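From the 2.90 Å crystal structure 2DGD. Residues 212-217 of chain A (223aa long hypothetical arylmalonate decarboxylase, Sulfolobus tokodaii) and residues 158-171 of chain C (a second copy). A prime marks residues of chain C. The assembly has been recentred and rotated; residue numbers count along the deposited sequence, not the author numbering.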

# COMPACT_ATOMS: atom_id res chain seq x y z
N ASN A 212 5.94 17.26 -24.81
CA ASN A 212 5.45 16.86 -26.12
C ASN A 212 6.57 16.87 -27.13
O ASN A 212 6.73 15.93 -27.91
CB ASN A 212 4.36 17.80 -26.62
CG ASN A 212 2.98 17.46 -26.09
OD1 ASN A 212 2.55 16.30 -26.15
ND2 ASN A 212 2.27 18.46 -25.59
N LYS A 213 7.36 17.94 -27.11
CA LYS A 213 8.46 18.05 -28.04
C LYS A 213 9.48 16.95 -27.79
O LYS A 213 10.01 16.38 -28.74
CB LYS A 213 9.09 19.44 -27.95
CG LYS A 213 8.13 20.55 -28.39
CD LYS A 213 8.59 21.96 -28.01
CE LYS A 213 9.42 22.63 -29.11
NZ LYS A 213 9.65 24.08 -28.82
N LEU A 214 9.74 16.64 -26.53
CA LEU A 214 10.70 15.59 -26.21
C LEU A 214 10.10 14.20 -26.39
O LEU A 214 10.84 13.21 -26.52
CB LEU A 214 11.18 15.72 -24.76
CG LEU A 214 11.98 16.97 -24.40
CD1 LEU A 214 12.41 16.85 -22.95
CD2 LEU A 214 13.18 17.10 -25.31
N LYS A 215 8.78 14.13 -26.42
CA LYS A 215 8.04 12.88 -26.57
C LYS A 215 8.19 11.99 -25.34
O LYS A 215 8.71 10.88 -25.42
CB LYS A 215 8.48 12.13 -27.82
CG LYS A 215 7.89 12.68 -29.10
CD LYS A 215 6.42 12.31 -29.24
CE LYS A 215 5.55 13.54 -29.56
NZ LYS A 215 6.00 14.31 -30.75
N ILE A 216 7.73 12.50 -24.21
CA ILE A 216 7.78 11.78 -22.96
C ILE A 216 6.36 11.75 -22.39
O ILE A 216 5.77 12.81 -22.14
CB ILE A 216 8.74 12.46 -21.95
CG1 ILE A 216 10.15 12.51 -22.53
CG2 ILE A 216 8.73 11.72 -20.64
CD1 ILE A 216 11.13 13.28 -21.68
N LYS A 217 5.80 10.56 -22.21
CA LYS A 217 4.46 10.42 -21.68
C LYS A 217 4.37 11.04 -20.29
O LYS A 217 5.29 10.90 -19.48
CB LYS A 217 4.07 8.93 -21.60
CG LYS A 217 2.85 8.63 -20.73
CD LYS A 217 1.56 9.12 -21.36
CE LYS A 217 0.90 8.05 -22.21
NZ LYS A 217 0.48 6.89 -21.37
N ILE C 158 19.79 2.13 -23.52
CA ILE C 158 18.98 1.45 -24.51
C ILE C 158 17.86 2.39 -24.91
O ILE C 158 17.46 2.45 -26.07
CB ILE C 158 18.34 0.16 -23.94
CG1 ILE C 158 19.42 -0.86 -23.63
CG2 ILE C 158 17.30 -0.38 -24.91
CD1 ILE C 158 18.91 -2.11 -22.96
N TYR C 159 17.36 3.12 -23.93
CA TYR C 159 16.28 4.06 -24.18
C TYR C 159 16.73 5.17 -25.13
O TYR C 159 16.02 5.47 -26.10
CB TYR C 159 15.79 4.65 -22.85
CG TYR C 159 14.70 5.69 -23.00
CD1 TYR C 159 15.01 7.02 -23.26
CD2 TYR C 159 13.35 5.33 -22.90
CE1 TYR C 159 14.01 7.98 -23.43
CE2 TYR C 159 12.34 6.28 -23.07
CZ TYR C 159 12.68 7.60 -23.34
OH TYR C 159 11.70 8.55 -23.53
N ARG C 160 17.89 5.77 -24.88
CA ARG C 160 18.37 6.86 -25.73
C ARG C 160 18.86 6.35 -27.09
O ARG C 160 18.89 7.10 -28.06
CB ARG C 160 19.48 7.64 -25.02
CG ARG C 160 19.14 7.99 -23.58
CD ARG C 160 19.35 9.46 -23.22
NE ARG C 160 18.27 10.33 -23.71
CZ ARG C 160 18.02 11.56 -23.26
NH1 ARG C 160 17.03 12.26 -23.77
NH2 ARG C 160 18.76 12.08 -22.29
N LEU C 161 19.22 5.08 -27.16
CA LEU C 161 19.66 4.50 -28.42
C LEU C 161 18.56 4.73 -29.45
O LEU C 161 18.83 5.00 -30.62
CB LEU C 161 19.93 3.00 -28.22
CG LEU C 161 20.39 2.05 -29.33
CD1 LEU C 161 19.20 1.25 -29.81
CD2 LEU C 161 21.06 2.80 -30.48
N VAL C 162 17.31 4.64 -28.99
CA VAL C 162 16.14 4.83 -29.85
C VAL C 162 15.69 6.29 -29.89
O VAL C 162 15.54 6.88 -30.97
CB VAL C 162 14.95 3.97 -29.34
CG1 VAL C 162 13.72 4.21 -30.21
CG2 VAL C 162 15.35 2.49 -29.35
N LYS C 163 15.47 6.87 -28.71
CA LYS C 163 14.99 8.25 -28.59
C LYS C 163 15.80 9.26 -29.37
O LYS C 163 15.26 10.26 -29.85
CB LYS C 163 14.95 8.67 -27.12
CG LYS C 163 13.89 9.71 -26.83
CD LYS C 163 12.50 9.11 -27.01
CE LYS C 163 11.43 10.15 -26.79
NZ LYS C 163 11.54 10.79 -25.45
N ARG C 164 17.10 9.02 -29.49
CA ARG C 164 17.99 9.91 -30.21
C ARG C 164 17.57 10.08 -31.68
O ARG C 164 17.98 11.03 -32.33
CB ARG C 164 19.40 9.37 -30.13
CG ARG C 164 20.45 10.12 -30.91
CD ARG C 164 21.76 9.37 -30.85
NE ARG C 164 22.14 9.09 -29.46
CZ ARG C 164 22.34 7.87 -28.96
NH1 ARG C 164 22.68 7.73 -27.68
NH2 ARG C 164 22.21 6.78 -29.73
N HIS C 165 16.76 9.16 -32.19
CA HIS C 165 16.30 9.23 -33.57
C HIS C 165 14.78 9.42 -33.62
O HIS C 165 14.11 8.93 -34.54
CB HIS C 165 16.67 7.93 -34.29
CG HIS C 165 18.15 7.71 -34.40
ND1 HIS C 165 18.94 8.37 -35.32
CD2 HIS C 165 18.98 6.90 -33.70
CE1 HIS C 165 20.19 7.99 -35.18
NE2 HIS C 165 20.25 7.10 -34.20
N LEU C 166 14.26 10.14 -32.64
CA LEU C 166 12.83 10.40 -32.52
C LEU C 166 12.11 10.65 -33.82
O LEU C 166 11.16 9.95 -34.18
CB LEU C 166 12.59 11.61 -31.61
CG LEU C 166 11.49 11.52 -30.55
CD1 LEU C 166 11.01 12.92 -30.27
CD2 LEU C 166 10.34 10.63 -30.99
N ASN C 167 12.53 11.70 -34.52
CA ASN C 167 11.89 12.08 -35.75
C ASN C 167 11.59 10.93 -36.70
O ASN C 167 10.48 10.85 -37.24
CB ASN C 167 12.71 13.13 -36.46
CG ASN C 167 11.92 13.85 -37.51
OD1 ASN C 167 12.45 14.27 -38.54
ND2 ASN C 167 10.61 14.01 -37.26
N GLU C 168 12.56 10.06 -36.91
CA GLU C 168 12.34 8.94 -37.81
C GLU C 168 11.68 7.78 -37.09
O GLU C 168 10.91 7.03 -37.69
CB GLU C 168 13.65 8.47 -38.43
CG GLU C 168 14.29 9.51 -39.31
CD GLU C 168 15.48 8.96 -40.06
OE1 GLU C 168 16.46 8.57 -39.39
OE2 GLU C 168 15.42 8.93 -41.31
N VAL C 169 11.99 7.62 -35.81
CA VAL C 169 11.38 6.54 -35.06
C VAL C 169 9.86 6.69 -35.15
O VAL C 169 9.14 5.71 -35.35
CB VAL C 169 11.83 6.56 -33.57
CG1 VAL C 169 10.94 5.65 -32.75
CG2 VAL C 169 13.28 6.11 -33.46
N LEU C 170 9.39 7.93 -35.06
CA LEU C 170 7.96 8.21 -35.12
C LEU C 170 7.29 7.85 -36.45
O LEU C 170 6.07 7.77 -36.54
CB LEU C 170 7.72 9.69 -34.80
CG LEU C 170 7.93 10.08 -33.33
CD1 LEU C 170 7.97 11.59 -33.18
CD2 LEU C 170 6.81 9.48 -32.48
N LYS C 171 8.10 7.60 -37.47
CA LYS C 171 7.56 7.24 -38.78
C LYS C 171 7.27 5.76 -38.87
O LYS C 171 6.67 5.30 -39.85
CB LYS C 171 8.56 7.61 -39.87
CG LYS C 171 8.82 9.09 -40.02
CD LYS C 171 9.96 9.30 -40.98
CE LYS C 171 10.25 10.77 -41.22
NZ LYS C 171 11.49 10.91 -42.05

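A single buried lysine amine carries all the hydrogen bonding between these two stretches, and it bonds to backbone rather than to an acid. NZ of Lys163′ donates to O of Leu214 at 2.7 Å and to O of Lys215 at 2.8 Å; a third bond, from the same NZ to OH of Tyr159′ at 3.0 Å, stays within its own chain. An ammonium group has three hydrogens to give, so three oxygens can satisfy it where water is scarce.

Both acceptors lie where chain A leaves its helix, a place where carbonyls commonly lack partners within the helix. Lys215 is the first residue to leave helical geometry, with positive phi (69°). Tyr159′ sits one helical turn before Lys163′, and the CA-to-CB bonds of both point toward chain A.

Beside this polar center the packing is largely through aliphatic carbons. Leu166′, which closes a type I turn begun at Lys163′, brings CD1 to 3.3 Å from CG of Lys215, a tight approach, and sets the same methyl against a carbonyl oxygen, O of Leu214, at 3.8 Å. The methylenes of Lys215 serve as a nonpolar surface here: its CB lies 3.7 Å from CE of Lys163′. Farther out, NZ of Lys215 comes within 4.1 Å of CD1 of Leu170′, a contact without polar pairing.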